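Local coordinates for IscA (Thermosynechococcus elongatus, PDB 1X0G), which binds an exposed [2Fe-2S] cluster and serves as a scaffold for iron-sulfur cluster biosynthesis, at the interface of chains A and B. Coordinates in Å, arbitrary orientation; residue numbers count along the deposited sequence, not the author numbering. Chains: chain A/B, IscA.

Contact 1 and contact 2 are neighbouring patches of one two-fold symmetric interface, with the centres of their C-alpha atoms about 12 Å apart. Both use helix 6-16 of chain B and share B:Leu12, which lies near A:Phe90 in contact 1 and packs on A:Trp62 in contact 2. Contact 1 sets the first part and middle of this helix, with B:Thr5 just before it, on strands 78-84 and 87-93 of chain A; contact 2 adds its far end, the start of strand 28-47 of chain B, and strands 27-46 and 62-66 of chain A. Such intertwining fits a domain-swapped pair within the deposited tetramer.

Contact 1: the interface of chains A and B. Residues chain A 79-81, 90; chain B 5, 8, 11-12.
B:Glu11, on helix 6-16, reaches into the angle formed by the rings of A:Tyr81 and A:Phe90, which stand on neighbouring strands of the HesB/IscA fold. Its CG does most of the apolar work. It meets the rim of A:Phe90 at CZ (3.4 Å) and lies over one face of A:Tyr81, toward the ring edge, 3.7 Å from CE1. With chi1 at 171° CG points away from the backbone N, and a bend at chi2 (68°) carries the carboxylate over the phenol end of the A:Tyr81 ring, its plane inclined 42° to it. OE1 thereby comes 3.1 Å from the phenolic OH of A:Tyr81, a close approach that is at best a weak, doubtful hydrogen bond, since the oxygen stands above the ring. A:Phe90 is backed by A:Tyr81, whose CD1 sits over the centre of one face. B:Ala8, one turn earlier in the helix, packs its CB against CE2 of A:Phe90 at 3.7 Å. Just before the helix, B:Thr5 fastens the patch to strand 78-84. Its backbone N gives a hydrogen bond to the carbonyl O of A:Val79 (3.0 Å), and its hydroxyl OG1 gives another to OD1 of A:Asp80 at 2.5 Å. The backbone N of A:Tyr81 reaches that same carboxylate oxygen from the opposite face (2.8 Å), so two donors clamp OD1 from both sides of its plane.

Contact 2: the interface of chains A and B. Residues chain A 46, 62-63; chain B 12, 16, 26-28.
A:Trp62, at the start of strand 62-66, lays its six-membered ring between B:Ala26 on one face and B:Leu12 toward the other. A:Trp62 and A:Leu46 each bury more than any other residue of this patch, part of the interface of two HesB/IscA-family chains. The methyl CB of B:Ala26 stands over the face in a CH-pi contact, 3.9 Å from the ring centroid and shifted toward the rim, with CE3 of A:Trp62 as its nearest ring atom at 3.6 Å. From the opposite side, CB of B:Leu12 approaches the outer corner of the ring and lies 3.8 Å from CH2 of A:Trp62. Chi1 of the tryptophan is -76°, with CG opposite the carbonyl carbon, and this swings the indole across to chain B. B:Gln16, one turn beyond B:Leu12, and A:Trp62 extend toward each other from the two chains. The glutamine amide plane is inclined 64° to the indole, and the amide nitrogen NE2 sits beside the rim, 3.7 Å from CH2 of A:Trp62, on the alanine side of the ring plane.

The aliphatic part of B:Gln16 serves A:Leu46 instead. The side chain of this leucine, at the end of strand 27-46, crosses the glutamine stem at a slant, and its methyl CD1 touches CG of B:Gln16 at 3.8 Å. The backbone of A:Leu46 forms an antiparallel beta bridge with B:Leu28, and its CA lies 3.4 Å from the carbonyl O of B:Ile27. Strand 28-47 of chain B is thus bordered by chain A, since A:Thr63 meets B:Leu28 as well. The backbone N of B:Leu28 donates to the carbonyl O of A:Thr63 at 3.2 Å, a bond bent to 140° at the hydrogen.

Contact 1: the interface of chains A and B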
ATOM      1  N   VAL A  79      -0.440 -16.430   1.157  1.00 60.73           N
ATOM      2  CA  VAL A  79       0.716 -16.552   0.289  1.00 60.33           C
ATOM      3  C   VAL A  79       0.356 -17.531  -0.865  1.00 60.51           C
ATOM      4  O   VAL A  79      -0.124 -18.656  -0.642  1.00 60.81           O
ATOM      5  CB  VAL A  79       1.902 -17.120   1.050  1.00 59.48           C
ATOM      6  CG1 VAL A  79       3.102 -17.147   0.136  1.00 62.05           C
ATOM      7  CG2 VAL A  79       2.246 -16.295   2.236  1.00 59.26           C
ATOM      8  N   ASP A  80       0.512 -17.090  -2.092  1.00 59.97           N
ATOM      9  CA  ASP A  80       0.106 -17.915  -3.184  1.00 60.55           C
ATOM     10  C   ASP A  80       1.366 -17.960  -4.021  1.00 61.89           C
ATOM     11  O   ASP A  80       2.405 -17.415  -3.604  1.00 63.34           O
ATOM     12  CB  ASP A  80      -1.006 -17.244  -3.947  1.00 59.85           C
ATOM     13  CG  ASP A  80      -1.683 -18.168  -4.888  1.00 61.66           C
ATOM     14  OD1 ASP A  80      -1.335 -19.382  -4.868  1.00 65.44           O
ATOM     15  OD2 ASP A  80      -2.577 -17.697  -5.642  1.00 63.15           O
ATOM     16  N   TYR A  81       1.311 -18.600  -5.190  1.00 62.28           N
ATOM     17  CA  TYR A  81       2.461 -18.671  -6.083  1.00 61.21           C
ATOM     18  C   TYR A  81       1.904 -18.955  -7.439  1.00 60.59           C
ATOM     19  O   TYR A  81       1.144 -19.870  -7.602  1.00 63.57           O
ATOM     20  CB  TYR A  81       3.357 -19.789  -5.622  1.00 61.26           C
ATOM     21  CG  TYR A  81       4.414 -20.057  -6.605  1.00 64.95           C
ATOM     22  CD1 TYR A  81       5.630 -19.306  -6.581  1.00 67.47           C
ATOM     23  CD2 TYR A  81       4.232 -21.019  -7.614  1.00 64.03           C
ATOM     24  CE1 TYR A  81       6.610 -19.517  -7.534  1.00 65.61           C
ATOM     25  CE2 TYR A  81       5.220 -21.236  -8.545  1.00 63.70           C
ATOM     26  CZ  TYR A  81       6.393 -20.474  -8.492  1.00 63.05           C
ATOM     27  OH  TYR A  81       7.353 -20.649  -9.402  1.00 64.85           O
ATOM     28  N   PHE A  90       6.038 -15.783  -5.900  1.00 60.07           N
ATOM     29  CA  PHE A  90       5.121 -15.733  -4.785  1.00 60.48           C
ATOM     30  C   PHE A  90       4.190 -14.513  -4.885  1.00 61.11           C
ATOM     31  O   PHE A  90       4.547 -13.539  -5.488  1.00 62.49           O
ATOM     32  CB  PHE A  90       5.861 -15.892  -3.464  1.00 58.97           C
ATOM     33  CG  PHE A  90       6.181 -17.321  -3.170  1.00 58.89           C
ATOM     34  CD1 PHE A  90       7.454 -17.819  -3.334  1.00 57.84           C
ATOM     35  CD2 PHE A  90       5.166 -18.213  -2.788  1.00 61.23           C
ATOM     36  CE1 PHE A  90       7.738 -19.139  -3.081  1.00 56.59           C
ATOM     37  CE2 PHE A  90       5.455 -19.564  -2.525  1.00 57.28           C
ATOM     38  CZ  PHE A  90       6.756 -20.009  -2.681  1.00 57.79           C
TER
ATOM     39  N   THR B   5      -1.660 -21.180  -0.044  1.00 61.58           N
ATOM     40  CA  THR B   5      -2.350 -22.009  -1.057  1.00 61.30           C
ATOM     41  C   THR B   5      -1.591 -23.313  -1.384  1.00 62.40           C
ATOM     42  O   THR B   5      -0.377 -23.404  -1.135  1.00 62.60           O
ATOM     43  CB  THR B   5      -2.516 -21.269  -2.399  1.00 61.32           C
ATOM     44  OG1 THR B   5      -1.207 -21.007  -2.963  1.00 58.93           O
ATOM     45  CG2 THR B   5      -3.353 -20.001  -2.238  1.00 55.86           C
ATOM     46  N   ALA B   8       1.480 -22.928  -3.454  1.00 63.49           N
ATOM     47  CA  ALA B   8       2.623 -22.349  -2.739  1.00 63.27           C
ATOM     48  C   ALA B   8       3.288 -23.376  -1.853  1.00 64.21           C
ATOM     49  O   ALA B   8       4.453 -23.297  -1.524  1.00 64.53           O
ATOM     50  CB  ALA B   8       2.195 -21.146  -1.906  1.00 61.78           C
ATOM     51  N   GLU B  11       5.586 -25.193  -4.267  1.00 68.43           N
ATOM     52  CA  GLU B  11       6.779 -24.440  -4.537  1.00 69.10           C
ATOM     53  C   GLU B  11       7.706 -24.363  -3.323  1.00 69.32           C
ATOM     54  O   GLU B  11       8.896 -24.198  -3.471  1.00 69.97           O
ATOM     55  CB  GLU B  11       6.450 -23.056  -5.051  1.00 68.14           C
ATOM     56  CG  GLU B  11       7.662 -22.180  -5.134  1.00 70.88           C
ATOM     57  CD  GLU B  11       8.660 -22.655  -6.222  1.00 71.65           C
ATOM     58  OE1 GLU B  11       8.148 -22.882  -7.339  1.00 73.38           O
ATOM     59  OE2 GLU B  11       9.896 -22.818  -5.950  1.00 65.90           O
ATOM     60  N   LEU B  12       7.192 -24.513  -2.120  1.00 70.39           N
ATOM     61  CA  LEU B  12       8.087 -24.537  -0.963  1.00 71.45           C
ATOM     62  C   LEU B  12       8.643 -25.921  -0.750  1.00 72.37           C
ATOM     63  O   LEU B  12       9.834 -26.087  -0.448  1.00 72.16           O
ATOM     64  CB  LEU B  12       7.366 -24.132   0.318  1.00 71.75           C
ATOM     65  CG  LEU B  12       6.992 -22.680   0.603  1.00 71.64           C
ATOM     66  CD1 LEU B  12       5.804 -22.717   1.483  1.00 69.58           C
ATOM     67  CD2 LEU B  12       8.123 -21.974   1.285  1.00 70.81           C
TER

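Contact 2: the interface of chains A and B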
ATOM      1  N   LEU A  46      13.029 -20.665   6.408  1.00 57.80           N
ATOM      2  CA  LEU A  46      12.754 -21.967   6.906  1.00 57.52           C
ATOM      3  C   LEU A  46      13.682 -22.335   8.017  1.00 57.26           C
ATOM      4  O   LEU A  46      14.635 -22.974   7.801  1.00 57.86           O
ATOM      5  CB  LEU A  46      12.833 -22.983   5.803  1.00 57.86           C
ATOM      6  CG  LEU A  46      12.156 -22.750   4.456  1.00 57.25           C
ATOM      7  CD1 LEU A  46      12.222 -24.070   3.640  1.00 58.65           C
ATOM      8  CD2 LEU A  46      10.780 -22.340   4.636  1.00 57.40           C
ATOM      9  N   TRP A  62       2.005 -27.696   7.271  1.00 63.28           N
ATOM     10  CA  TRP A  62       3.285 -27.056   7.576  1.00 63.54           C
ATOM     11  C   TRP A  62       3.007 -26.169   8.735  1.00 62.16           C
ATOM     12  O   TRP A  62       2.055 -25.416   8.666  1.00 62.29           O
ATOM     13  CB  TRP A  62       3.681 -26.086   6.465  1.00 65.24           C
ATOM     14  CG  TRP A  62       4.196 -26.682   5.234  1.00 68.28           C
ATOM     15  CD1 TRP A  62       3.521 -27.483   4.351  1.00 70.65           C
ATOM     16  CD2 TRP A  62       5.502 -26.510   4.697  1.00 71.86           C
ATOM     17  NE1 TRP A  62       4.346 -27.862   3.309  1.00 71.72           N
ATOM     18  CE2 TRP A  62       5.569 -27.271   3.496  1.00 73.14           C
ATOM     19  CE3 TRP A  62       6.639 -25.813   5.120  1.00 69.93           C
ATOM     20  CZ2 TRP A  62       6.721 -27.323   2.715  1.00 69.70           C
ATOM     21  CZ3 TRP A  62       7.765 -25.888   4.365  1.00 66.70           C
ATOM     22  CH2 TRP A  62       7.798 -26.621   3.168  1.00 68.48           C
ATOM     23  N   THR A  63       3.833 -26.183   9.767  1.00 60.36           N
ATOM     24  CA  THR A  63       3.752 -25.114  10.757  1.00 59.84           C
ATOM     25  C   THR A  63       4.240 -23.729  10.243  1.00 61.00           C
ATOM     26  O   THR A  63       5.225 -23.622   9.453  1.00 60.86           O
ATOM     27  CB  THR A  63       4.531 -25.466  11.974  1.00 59.13           C
ATOM     28  OG1 THR A  63       3.903 -26.583  12.606  1.00 61.61           O
ATOM     29  CG2 THR A  63       4.521 -24.326  12.930  1.00 58.15           C
TER
ATOM     30  N   LEU B  12       7.192 -24.513  -2.120  1.00 70.39           N
ATOM     31  CA  LEU B  12       8.087 -24.537  -0.963  1.00 71.45           C
ATOM     32  C   LEU B  12       8.643 -25.921  -0.750  1.00 72.37           C
ATOM     33  O   LEU B  12       9.834 -26.087  -0.448  1.00 72.16           O
ATOM     34  CB  LEU B  12       7.366 -24.132   0.318  1.00 71.75           C
ATOM     35  CG  LEU B  12       6.992 -22.680   0.603  1.00 71.64           C
ATOM     36  CD1 LEU B  12       5.804 -22.717   1.483  1.00 69.58           C
ATOM     37  CD2 LEU B  12       8.123 -21.974   1.285  1.00 70.81           C
ATOM     38  N   GLN B  16      12.584 -26.828  -0.386  1.00 83.14           N
ATOM     39  CA  GLN B  16      13.107 -27.353   0.859  1.00 84.06           C
ATOM     40  C   GLN B  16      13.952 -28.606   0.628  1.00 84.82           C
ATOM     41  O   GLN B  16      14.904 -28.856   1.377  1.00 85.13           O
ATOM     42  CB  GLN B  16      12.000 -27.619   1.865  1.00 83.95           C
ATOM     43  CG  GLN B  16      12.573 -27.786   3.258  1.00 85.02           C
ATOM     44  CD  GLN B  16      11.726 -28.658   4.141  1.00 85.79           C
ATOM     45  OE1 GLN B  16      11.942 -29.863   4.242  1.00 84.58           O
ATOM     46  NE2 GLN B  16      10.743 -28.049   4.795  1.00 87.95           N
ATOM     47  N   ALA B  26       9.874 -28.847   8.949  1.00 71.03           N
ATOM     48  CA  ALA B  26       9.574 -27.830   7.893  1.00 69.86           C
ATOM     49  C   ALA B  26       9.208 -26.387   8.319  1.00 68.36           C
ATOM     50  O   ALA B  26       8.543 -25.704   7.533  1.00 69.12           O
ATOM     51  CB  ALA B  26       8.437 -28.378   6.958  1.00 70.04           C
ATOM     52  N   ILE B  27       9.607 -25.888   9.497  1.00 65.80           N
ATOM     53  CA  ILE B  27       8.973 -24.616   9.959  1.00 63.05           C
ATOM     54  C   ILE B  27       9.254 -23.372   9.209  1.00 61.60           C
ATOM     55  O   ILE B  27      10.363 -22.857   9.220  1.00 62.46           O
ATOM     56  CB  ILE B  27       8.890 -24.377  11.507  1.00 63.65           C
ATOM     57  CG1 ILE B  27       9.327 -22.980  11.883  1.00 62.03           C
ATOM     58  CG2 ILE B  27       9.617 -25.448  12.335  1.00 63.67           C
ATOM     59  CD1 ILE B  27       8.882 -22.639  13.263  1.00 63.17           C
ATOM     60  N   LEU B  28       8.215 -22.887   8.543  1.00 59.20           N
ATOM     61  CA  LEU B  28       8.211 -21.564   7.894  1.00 56.80           C
ATOM     62  C   LEU B  28       8.062 -20.325   8.849  1.00 55.70           C
ATOM     63  O   LEU B  28       7.061 -20.213   9.523  1.00 55.73           O
ATOM     64  CB  LEU B  28       7.082 -21.522   6.861  1.00 56.16           C
ATOM     65  CG  LEU B  28       6.625 -20.126   6.452  1.00 54.90           C
ATOM     66  CD1 LEU B  28       7.854 -19.460   5.905  1.00 62.75           C
ATOM     67  CD2 LEU B  28       5.593 -20.171   5.364  1.00 54.00           C
TER